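Local coordinates for protein CD180 antigen (Mus musculus, PDB 3T6Q) that may cooperate with MD-1 and TLR4 in the innate immune response of B cells to bacterial lipopolysaccharide, leading to NF-kappa-B activation, at residues L158-S169 and L184-E195; G210-F219 and L232-I243. One frame throughout, in Å; residues are numbered along the deposited sequence.

Contact 1. Residues L158-S169 and L184-E195; sequences LDFQNNAIHYLS and LNLNGNDIAGIE
Asn189 reaches from 184-195 into 158-169, and its amide grips the backbone there at both ends. ND2 donates to Phe160 O at 2.8 Å, with the acceptor in the amide plane, while OD1 takes the N-H of Ile165 on a lone pair at 3.0 Å. Phe160 O is held from opposite faces of its carbonyl plane, since Asn163 ND2, which also bonds Leu136 O of the preceding coil, comes from the other side. Asp159 and Asn185 lie side by side with carboxylate and amide planes 73° apart. Asn185 ND2 meets Asp159 OD2 from above the carboxylate plane (3.1 Å); both CG atoms stand anti to their backbone N (chi1 -169° and -176°), which leaves each OD1 to close an Asx turn. On the inner side, Leu184 CD2 touches the edge of the Phe160 ring, 3.7 Å from Phe160 CD2. Leu186 crosses Ile165 at about a right angle, and Ile191 runs alongside Ile165, Ile191 CD1 to Ile165 CG2 4.0 Å. Parallel bridges pair Asp159 with Asn185 and Leu168 with Ile194. Stacked strands, an asparagine recurring at the same place (Asn163, Asn189) and a leucine-lined core mark adjoining coils of a leucine-rich repeat solenoid, here LRR 6 and LRR 7.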
loop_
_atom_site.group_PDB
_atom_site.type_symbol
_atom_site.label_atom_id
_atom_site.label_comp_id
_atom_site.label_asym_id
_atom_site.label_seq_id
_atom_site.Cartn_x
_atom_site.Cartn_y
_atom_site.Cartn_z
ATOM N N LEU A 158 18.484 6.374 6.218
ATOM C CA LEU A 158 17.732 5.523 5.354
ATOM C C LEU A 158 16.546 5.048 6.204
ATOM O O LEU A 158 16.738 4.299 7.149
ATOM C CB LEU A 158 18.553 4.309 4.958
ATOM C CG LEU A 158 18.594 3.758 3.537
ATOM C CD1 LEU A 158 19.009 2.283 3.469
ATOM C CD2 LEU A 158 17.398 4.080 2.625
ATOM N N ASP A 159 15.337 5.455 5.843
ATOM C CA ASP A 159 14.184 5.239 6.701
ATOM C C ASP A 159 13.123 4.372 6.024
ATOM O O ASP A 159 12.551 4.764 4.996
ATOM C CB ASP A 159 13.636 6.611 7.090
ATOM C CG ASP A 159 12.579 6.545 8.204
ATOM O OD1 ASP A 159 11.604 5.763 8.096
ATOM O OD2 ASP A 159 12.727 7.285 9.212
ATOM N N PHE A 160 12.859 3.205 6.611
ATOM C CA PHE A 160 11.888 2.263 6.089
ATOM C C PHE A 160 10.733 2.030 7.077
ATOM O O PHE A 160 10.122 0.971 7.058
ATOM C CB PHE A 160 12.541 0.916 5.795
ATOM C CG PHE A 160 13.565 0.913 4.676
ATOM C CD1 PHE A 160 13.178 0.755 3.333
ATOM C CD2 PHE A 160 14.936 0.963 4.972
ATOM C CE1 PHE A 160 14.145 0.697 2.311
ATOM C CE2 PHE A 160 15.899 0.912 3.956
ATOM C CZ PHE A 160 15.510 0.762 2.626
ATOM N N GLN A 161 10.434 3.009 7.931
ATOM C CA GLN A 161 9.399 2.825 8.972
ATOM C C GLN A 161 8.089 2.280 8.359
ATOM O O GLN A 161 7.644 2.788 7.350
ATOM C CB GLN A 161 9.113 4.165 9.659
ATOM C CG GLN A 161 7.937 4.065 10.638
ATOM C CD GLN A 161 7.860 5.173 11.679
ATOM O OE1 GLN A 161 6.776 5.450 12.212
ATOM N NE2 GLN A 161 8.990 5.760 12.020
ATOM N N ASN A 162 7.476 1.253 8.957
ATOM C CA ASN A 162 6.165 0.793 8.461
ATOM C C ASN A 162 6.192 0.185 7.035
ATOM O O ASN A 162 5.466 0.622 6.145
ATOM C CB ASN A 162 5.111 1.927 8.571
ATOM C CG ASN A 162 3.683 1.435 8.330
ATOM O OD1 ASN A 162 3.325 0.304 8.679
ATOM N ND2 ASN A 162 2.853 2.301 7.799
ATOM N N ASN A 163 7.018 -0.853 6.825
ATOM C CA ASN A 163 7.082 -1.536 5.529
ATOM C C ASN A 163 6.922 -3.030 5.769
ATOM O O ASN A 163 6.456 -3.427 6.822
ATOM C CB ASN A 163 8.380 -1.166 4.769
ATOM C CG ASN A 163 8.214 0.089 3.902
ATOM O OD1 ASN A 163 7.531 0.051 2.892
ATOM N ND2 ASN A 163 8.800 1.198 4.311
ATOM N N ALA A 164 7.258 -3.851 4.790
ATOM C CA ALA A 164 7.016 -5.263 4.865
ATOM C C ALA A 164 8.344 -5.995 4.868
ATOM O O ALA A 164 8.489 -7.046 4.240
ATOM C CB ALA A 164 6.175 -5.696 3.663
ATOM N N ILE A 165 9.346 -5.428 5.516
ATOM C CA ILE A 165 10.666 -6.114 5.526
ATOM C C ILE A 165 10.677 -7.183 6.624
ATOM O O ILE A 165 10.419 -6.887 7.797
ATOM C CB ILE A 165 11.814 -5.100 5.721
ATOM C CG1 ILE A 165 11.841 -4.135 4.537
ATOM C CG2 ILE A 165 13.194 -5.798 5.844
ATOM C CD1 ILE A 165 12.317 -2.765 4.888
ATOM N N HIS A 166 11.009 -8.423 6.265
ATOM C CA HIS A 166 11.019 -9.472 7.255
ATOM C C HIS A 166 12.348 -10.171 7.424
ATOM O O HIS A 166 12.476 -11.048 8.293
ATOM C CB HIS A 166 9.886 -10.476 7.008
ATOM C CG HIS A 166 10.004 -11.266 5.713
ATOM N ND1 HIS A 166 9.586 -10.780 4.510
ATOM C CD2 HIS A 166 10.464 -12.581 5.468
ATOM C CE1 HIS A 166 9.790 -11.721 3.547
ATOM N NE2 HIS A 166 10.325 -12.821 4.141
ATOM N N TYR A 167 13.315 -9.802 6.598
ATOM C CA TYR A 167 14.600 -10.485 6.550
ATOM C C TYR A 167 15.700 -9.545 6.093
ATOM O O TYR A 167 15.509 -8.745 5.187
ATOM C CB TYR A 167 14.551 -11.688 5.586
ATOM C CG TYR A 167 15.736 -12.621 5.710
ATOM C CD1 TYR A 167 15.816 -13.543 6.763
ATOM C CD2 TYR A 167 16.774 -12.583 4.780
ATOM C CE1 TYR A 167 16.901 -14.402 6.883
ATOM C CE2 TYR A 167 17.856 -13.446 4.887
ATOM C CZ TYR A 167 17.917 -14.338 5.936
ATOM O OH TYR A 167 18.989 -15.183 6.020
ATOM N N LEU A 168 16.864 -9.660 6.723
ATOM C CA LEU A 168 18.021 -8.874 6.323
ATOM C C LEU A 168 19.144 -9.858 5.953
ATOM O O LEU A 168 19.558 -10.695 6.778
ATOM C CB LEU A 168 18.449 -7.951 7.461
ATOM C CG LEU A 168 17.444 -6.939 8.058
ATOM C CD1 LEU A 168 18.041 -6.292 9.315
ATOM C CD2 LEU A 168 17.157 -5.856 7.052
ATOM N N SER A 169 19.616 -9.792 4.710
ATOM C CA SER A 169 20.600 -10.805 4.266
ATOM C C SER A 169 21.957 -10.130 4.198
ATOM O O SER A 169 22.037 -8.903 4.260
ATOM C CB SER A 169 20.224 -11.340 2.882
ATOM O OG SER A 169 20.427 -10.302 1.924
ATOM N N LEU A 184 19.620 3.819 10.274
ATOM C CA LEU A 184 18.765 2.994 9.453
ATOM C C LEU A 184 17.508 2.749 10.317
ATOM O O LEU A 184 17.620 2.225 11.415
ATOM C CB LEU A 184 19.490 1.692 9.190
ATOM C CG LEU A 184 19.206 0.754 8.023
ATOM C CD1 LEU A 184 19.286 -0.708 8.475
ATOM C CD2 LEU A 184 17.920 1.009 7.219
ATOM N N ASN A 185 16.340 3.218 9.875
ATOM C CA ASN A 185 15.115 3.050 10.675
ATOM C C ASN A 185 14.263 1.912 10.123
ATOM O O ASN A 185 13.720 2.006 8.995
ATOM C CB ASN A 185 14.320 4.374 10.714
ATOM C CG ASN A 185 13.088 4.276 11.625
ATOM O OD1 ASN A 185 12.886 3.258 12.298
ATOM N ND2 ASN A 185 12.227 5.284 11.582
ATOM N N LEU A 186 14.155 0.825 10.888
ATOM C CA LEU A 186 13.259 -0.281 10.552
ATOM C C LEU A 186 12.051 -0.425 11.508
ATOM O O LEU A 186 11.421 -1.490 11.567
ATOM C CB LEU A 186 14.008 -1.613 10.479
ATOM C CG LEU A 186 14.965 -1.672 9.289
ATOM C CD1 LEU A 186 16.040 -2.748 9.471
ATOM C CD2 LEU A 186 14.153 -1.932 8.007
ATOM N N ASN A 187 11.732 0.652 12.223
ATOM C CA ASN A 187 10.526 0.708 13.079
ATOM C C ASN A 187 9.312 0.198 12.315
ATOM O O ASN A 187 9.077 0.632 11.210
ATOM C CB ASN A 187 10.282 2.178 13.506
ATOM C CG ASN A 187 9.070 2.347 14.428
ATOM O OD1 ASN A 187 8.558 1.380 14.989
ATOM N ND2 ASN A 187 8.621 3.583 14.593
ATOM N N GLY A 188 8.547 -0.729 12.893
ATOM C CA GLY A 188 7.302 -1.168 12.261
ATOM C C GLY A 188 7.555 -2.130 11.106
ATOM O O GLY A 188 6.743 -2.226 10.198
ATOM N N ASN A 189 8.706 -2.817 11.114
ATOM C CA ASN A 189 8.923 -3.945 10.215
ATOM C C ASN A 189 9.168 -5.185 11.076
ATOM O O ASN A 189 10.064 -5.203 11.923
ATOM C CB ASN A 189 10.180 -3.711 9.346
ATOM C CG ASN A 189 9.955 -2.641 8.270
ATOM O OD1 ASN A 189 9.525 -2.959 7.158
ATOM N ND2 ASN A 189 10.169 -1.388 8.614
ATOM N N ASP A 190 8.435 -6.244 10.819
ATOM C CA ASP A 190 8.575 -7.412 11.659
ATOM C C ASP A 190 9.709 -8.308 11.143
ATOM O O ASP A 190 9.515 -9.150 10.268
ATOM C CB ASP A 190 7.256 -8.171 11.789
ATOM C CG ASP A 190 7.314 -9.244 12.875
ATOM O OD1 ASP A 190 8.079 -9.079 13.884
ATOM O OD2 ASP A 190 6.598 -10.240 12.703
ATOM N N ILE A 191 10.900 -8.103 11.703
ATOM C CA ILE A 191 12.072 -8.849 11.284
ATOM C C ILE A 191 12.019 -10.230 11.919
ATOM O O ILE A 191 12.026 -10.354 13.125
ATOM C CB ILE A 191 13.401 -8.151 11.664
ATOM C CG1 ILE A 191 13.383 -6.686 11.235
ATOM C CG2 ILE A 191 14.599 -8.885 11.056
ATOM C CD1 ILE A 191 13.536 -6.445 9.749
ATOM N N ALA A 192 11.910 -11.255 11.076
ATOM C CA ALA A 192 11.889 -12.645 11.532
ATOM C C ALA A 192 13.224 -13.364 11.381
ATOM O O ALA A 192 13.422 -14.376 12.019
ATOM C CB ALA A 192 10.766 -13.437 10.861
ATOM N N GLY A 193 14.161 -12.826 10.602
ATOM C CA GLY A 193 15.488 -13.463 10.504
ATOM C C GLY A 193 16.523 -12.492 10.006
ATOM O O GLY A 193 16.210 -11.553 9.287
ATOM N N ILE A 194 17.773 -12.726 10.389
ATOM C CA ILE A 194 18.923 -11.967 9.912
ATOM C C ILE A 194 19.993 -13.023 9.547
ATOM O O ILE A 194 20.260 -13.956 10.318
ATOM C CB ILE A 194 19.463 -11.005 11.005
ATOM C CG1 ILE A 194 18.387 -9.931 11.342
ATOM C CG2 ILE A 194 20.749 -10.308 10.527
ATOM C CD1 ILE A 194 18.786 -8.987 12.462
ATOM N N GLU A 195 20.546 -12.910 8.356
ATOM C CA GLU A 195 21.509 -13.912 7.864
ATOM C C GLU A 195 22.762 -13.840 8.724
ATOM O O GLU A 195 23.290 -12.755 8.897
ATOM C CB GLU A 195 21.880 -13.630 6.419
ATOM C CG GLU A 195 22.543 -14.839 5.748
ATOM C CD GLU A 195 22.907 -14.634 4.285
ATOM O OE1 GLU A 195 23.517 -15.566 3.723
ATOM O OE2 GLU A 195 22.633 -13.565 3.694
HETATM O O HOH W 1 3.929 -1.424 11.129
HETATM O O HOH W 2 6.256 -5.718 8.812
#

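Contact 2. Residues G210-F219 and L232-I243; sequences GGTQNLLVIF and LGTFEDMDDEDI
Leu232 lies against the helix that follows Asn214, and Leu232 CD1 meets the Phe219 ring obliquely, 3.3 Å from Phe219 CZ. Its other methyl, CD2, meets Ile218 CG2 at 3.9 Å as the two side chains slide past each other in opposite directions. Leu215 crosses Leu232 at a slant and sends CD1 to Ile243 CD1, closing the apolar patch. Glu241 serves the helix start: OE1 accepts the N-H of Leu215 on its syn lone pair, almost straight (3.0 Å, 177°). Glu241 CG sits between the backbone N and the carbonyl carbon (chi1 72°), and the extended chain beyond it carries the carboxylate to the helix. One water joins Glu241 OE2, Asn214 OD1 and Leu216 N, and another links Glu241 OE1 to Thr212 O; the helix N-terminus probably favours the charged carboxylate. Asn214, the N-cap, adds a weak bond from Val217 N. Ahead of the helix, Gly211 N donates to Gly233 O (2.8 Å), and the Phe235 ring brings CE2 within 3.5 Å of Gly211 N. Gln213, bent at chi2, turns NE2 back to Gly211 O and packs obliquely against Met238 CE. The loop after strand 226-231 touches helix 215-221 through Leu232, Glu241 and Ile243, and between them follows residues 210-213; Ile259 of strand 255-260 touches both Phe219 and Leu232.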
loop_
_atom_site.group_PDB
_atom_site.type_symbol
_atom_site.label_atom_id
_atom_site.label_comp_id
_atom_site.label_asym_id
_atom_site.label_seq_id
_atom_site.Cartn_x
_atom_site.Cartn_y
_atom_site.Cartn_z
ATOM N N GLY A 210 11.894 -0.660 16.220
ATOM C CA GLY A 210 10.699 -0.433 17.030
ATOM C C GLY A 210 9.532 -1.380 16.768
ATOM O O GLY A 210 9.150 -1.636 15.601
ATOM N N GLY A 211 8.964 -1.917 17.852
ATOM C CA GLY A 211 7.816 -2.802 17.734
ATOM C C GLY A 211 8.115 -4.241 17.377
ATOM O O GLY A 211 7.172 -5.043 17.248
ATOM N N THR A 212 9.389 -4.600 17.172
ATOM C CA THR A 212 9.681 -5.959 16.617
ATOM C C THR A 212 9.231 -7.026 17.668
ATOM O O THR A 212 9.285 -6.813 18.904
ATOM C CB THR A 212 11.164 -6.174 16.083
ATOM O OG1 THR A 212 11.211 -7.053 14.892
ATOM C CG2 THR A 212 12.013 -6.777 17.175
ATOM N N GLN A 213 8.770 -8.147 17.157
ATOM C CA GLN A 213 8.151 -9.189 17.967
ATOM C C GLN A 213 9.170 -10.245 18.412
ATOM O O GLN A 213 8.823 -11.153 19.187
ATOM C CB GLN A 213 6.968 -9.834 17.198
ATOM C CG GLN A 213 5.843 -8.848 16.831
ATOM C CD GLN A 213 5.158 -8.220 18.052
ATOM O OE1 GLN A 213 4.447 -8.907 18.800
ATOM N NE2 GLN A 213 5.364 -6.904 18.256
ATOM N N ASN A 214 10.423 -10.125 17.951
ATOM C CA ASN A 214 11.427 -11.146 18.280
ATOM C C ASN A 214 12.807 -10.582 18.615
ATOM O O ASN A 214 13.717 -10.594 17.782
ATOM C CB ASN A 214 11.489 -12.272 17.223
ATOM C CG ASN A 214 12.076 -13.582 17.783
ATOM O OD1 ASN A 214 12.931 -13.579 18.694
ATOM N ND2 ASN A 214 11.626 -14.715 17.229
ATOM N N LEU A 215 12.932 -10.092 19.860
ATOM C CA LEU A 215 14.147 -9.466 20.318
ATOM C C LEU A 215 15.358 -10.427 20.206
ATOM O O LEU A 215 16.437 -10.008 19.841
ATOM C CB LEU A 215 13.987 -8.996 21.766
ATOM C CG LEU A 215 13.200 -7.701 22.017
ATOM C CD1 LEU A 215 13.101 -7.414 23.519
ATOM C CD2 LEU A 215 13.881 -6.538 21.297
ATOM N N LEU A 216 15.140 -11.708 20.489
ATOM C CA LEU A 216 16.219 -12.720 20.493
ATOM C C LEU A 216 16.884 -12.731 19.116
ATOM O O LEU A 216 18.120 -12.684 19.023
ATOM C CB LEU A 216 15.648 -14.106 20.820
ATOM C CG LEU A 216 16.363 -15.224 21.601
ATOM C CD1 LEU A 216 15.761 -16.564 21.186
ATOM C CD2 LEU A 216 17.832 -15.234 21.328
ATOM N N VAL A 217 16.061 -12.740 18.057
ATOM C CA VAL A 217 16.500 -12.738 16.664
ATOM C C VAL A 217 17.346 -11.523 16.333
ATOM O O VAL A 217 18.363 -11.663 15.646
ATOM C CB VAL A 217 15.304 -12.842 15.665
ATOM C CG1 VAL A 217 15.631 -12.253 14.294
ATOM C CG2 VAL A 217 14.859 -14.280 15.529
ATOM N N ILE A 218 16.931 -10.348 16.827
ATOM C CA ILE A 218 17.640 -9.105 16.557
ATOM C C ILE A 218 19.044 -9.123 17.201
ATOM O O ILE A 218 20.045 -8.815 16.542
ATOM C CB ILE A 218 16.859 -7.842 17.094
ATOM C CG1 ILE A 218 15.481 -7.676 16.443
ATOM C CG2 ILE A 218 17.662 -6.566 16.887
ATOM C CD1 ILE A 218 15.439 -7.607 14.922
ATOM N N PHE A 219 19.106 -9.393 18.504
ATOM C CA PHE A 219 20.403 -9.415 19.197
ATOM C C PHE A 219 21.355 -10.436 18.562
ATOM O O PHE A 219 22.513 -10.130 18.303
ATOM C CB PHE A 219 20.239 -9.683 20.702
ATOM C CG PHE A 219 19.614 -8.516 21.469
ATOM C CD1 PHE A 219 20.274 -7.311 21.589
ATOM C CD2 PHE A 219 18.350 -8.655 22.049
ATOM C CE1 PHE A 219 19.693 -6.237 22.272
ATOM C CE2 PHE A 219 17.762 -7.601 22.728
ATOM C CZ PHE A 219 18.445 -6.402 22.855
ATOM N N LEU A 232 14.961 -0.377 20.528
ATOM C CA LEU A 232 14.218 -1.638 20.523
ATOM C C LEU A 232 12.957 -1.577 21.370
ATOM O O LEU A 232 12.507 -2.592 21.892
ATOM C CB LEU A 232 15.105 -2.787 21.009
ATOM C CG LEU A 232 16.338 -3.096 20.135
ATOM C CD1 LEU A 232 17.189 -4.134 20.853
ATOM C CD2 LEU A 232 15.952 -3.636 18.778
ATOM N N GLY A 233 12.374 -0.393 21.482
ATOM C CA GLY A 233 11.132 -0.230 22.240
ATOM C C GLY A 233 9.975 -0.907 21.509
ATOM O O GLY A 233 10.041 -1.190 20.279
ATOM N N THR A 234 8.896 -1.131 22.240
ATOM C CA THR A 234 7.668 -1.565 21.594
ATOM C C THR A 234 6.583 -0.548 21.932
ATOM O O THR A 234 6.901 0.508 22.474
ATOM C CB THR A 234 7.290 -3.010 21.958
ATOM O OG1 THR A 234 6.122 -3.352 21.176
ATOM C CG2 THR A 234 6.984 -3.172 23.477
ATOM N N PHE A 235 5.320 -0.853 21.636
ATOM C CA PHE A 235 4.242 0.155 21.721
ATOM C C PHE A 235 3.027 -0.454 22.421
ATOM O O PHE A 235 2.946 -1.687 22.558
ATOM C CB PHE A 235 3.848 0.642 20.300
ATOM C CG PHE A 235 5.030 1.169 19.517
ATOM C CD1 PHE A 235 5.615 2.387 19.866
ATOM C CD2 PHE A 235 5.595 0.388 18.489
ATOM C CE1 PHE A 235 6.747 2.832 19.169
ATOM C CE2 PHE A 235 6.735 0.820 17.803
ATOM C CZ PHE A 235 7.291 2.046 18.140
ATOM N N GLU A 236 2.058 0.396 22.773
ATOM C CA GLU A 236 0.887 -0.035 23.540
ATOM C C GLU A 236 0.024 -0.944 22.705
ATOM O O GLU A 236 -0.665 -1.828 23.231
ATOM C CB GLU A 236 0.090 1.206 24.035
ATOM C CG GLU A 236 0.826 1.823 25.208
ATOM C CD GLU A 236 0.070 2.967 25.871
ATOM O OE1 GLU A 236 -1.137 3.205 25.547
ATOM O OE2 GLU A 236 0.708 3.611 26.728
ATOM N N ASP A 237 0.096 -0.783 21.402
ATOM C CA ASP A 237 -0.734 -1.593 20.503
ATOM C C ASP A 237 -0.053 -2.859 19.964
ATOM O O ASP A 237 -0.585 -3.497 19.047
ATOM C CB ASP A 237 -1.289 -0.737 19.368
ATOM C CG ASP A 237 -0.181 -0.031 18.542
ATOM O OD1 ASP A 237 0.728 0.606 19.114
ATOM O OD2 ASP A 237 -0.269 -0.061 17.310
ATOM N N MET A 238 1.099 -3.225 20.528
ATOM C CA MET A 238 1.789 -4.480 20.161
ATOM C C MET A 238 1.618 -5.556 21.231
ATOM O O MET A 238 1.449 -5.249 22.412
ATOM C CB MET A 238 3.294 -4.269 19.929
ATOM C CG MET A 238 3.664 -3.112 18.997
ATOM S SD MET A 238 2.875 -3.116 17.385
ATOM C CE MET A 238 3.736 -4.452 16.553
ATOM N N ASP A 239 1.674 -6.816 20.809
ATOM C CA ASP A 239 1.711 -7.944 21.738
ATOM C C ASP A 239 2.986 -7.959 22.570
ATOM O O ASP A 239 4.056 -7.565 22.100
ATOM C CB ASP A 239 1.598 -9.259 20.980
ATOM C CG ASP A 239 0.195 -9.527 20.494
ATOM O OD1 ASP A 239 -0.765 -8.929 21.039
ATOM O OD2 ASP A 239 0.050 -10.345 19.563
ATOM N N ASP A 240 2.838 -8.407 23.813
ATOM C CA ASP A 240 3.953 -8.616 24.725
ATOM C C ASP A 240 4.685 -9.909 24.410
ATOM O O ASP A 240 4.062 -10.920 24.086
ATOM C CB ASP A 240 3.439 -8.700 26.165
ATOM C CG ASP A 240 3.073 -7.353 26.736
ATOM O OD1 ASP A 240 3.152 -6.342 26.003
ATOM O OD2 ASP A 240 2.705 -7.309 27.929
ATOM N N GLU A 241 6.007 -9.872 24.503
ATOM C CA GLU A 241 6.768 -11.109 24.634
ATOM C C GLU A 241 7.386 -11.226 26.045
ATOM O O GLU A 241 7.695 -10.222 26.702
ATOM C CB GLU A 241 7.794 -11.301 23.490
ATOM C CG GLU A 241 9.025 -10.384 23.506
ATOM C CD GLU A 241 10.220 -10.973 22.745
ATOM O OE1 GLU A 241 10.677 -10.379 21.746
ATOM O OE2 GLU A 241 10.714 -12.034 23.159
ATOM N N ASP A 242 7.550 -12.461 26.509
ATOM C CA ASP A 242 8.138 -12.734 27.819
ATOM C C ASP A 242 9.576 -12.235 27.863
ATOM O O ASP A 242 10.378 -12.581 26.990
ATOM C CB ASP A 242 8.079 -14.243 28.123
ATOM C CG ASP A 242 6.650 -14.811 28.043
ATOM O OD1 ASP A 242 5.704 -14.198 28.594
ATOM O OD2 ASP A 242 6.474 -15.883 27.424
ATOM N N ILE A 243 9.887 -11.384 28.842
ATOM C CA ILE A 243 11.260 -10.861 29.000
ATOM C C ILE A 243 11.982 -11.654 30.081
ATOM O O ILE A 243 11.492 -11.770 31.205
ATOM C CB ILE A 243 11.309 -9.348 29.336
ATOM C CG1 ILE A 243 10.653 -8.507 28.222
ATOM C CG2 ILE A 243 12.745 -8.880 29.569
ATOM C CD1 ILE A 243 11.491 -8.351 26.962
HETATM O O HOH W 3 10.079 -4.377 20.150
HETATM O O HOH W 4 8.972 -8.019 21.296
HETATM O O HOH W 5 6.140 -5.893 21.238
HETATM O O HOH W 6 12.729 -12.898 21.582
#

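Both contacts join successive coils of the solenoid, and they adjoin each other: Gly188 N lies 2.9 Å from Gly210 O, a probable hydrogen bond, and the centres are about 13 Å apart. Contact 1 is partly buried and pairs like with like, strand with strand and turn with turn, through many backbone bonds and the amides of two asparagines. Around Ala164, His166 and Ala192 it meets a second copy of the protein, where His166 meets His166 of that subunit. Contact 2 is more buried yet less regular, setting a helix start against a loop through two direct hydrogen bonds, several waters and packed aliphatic and phenylalanine side chains. Here a carboxylate replaces the asparagine amide as the group bridging to backbone, and the Phe235-Met238 turn faces another protein's chain.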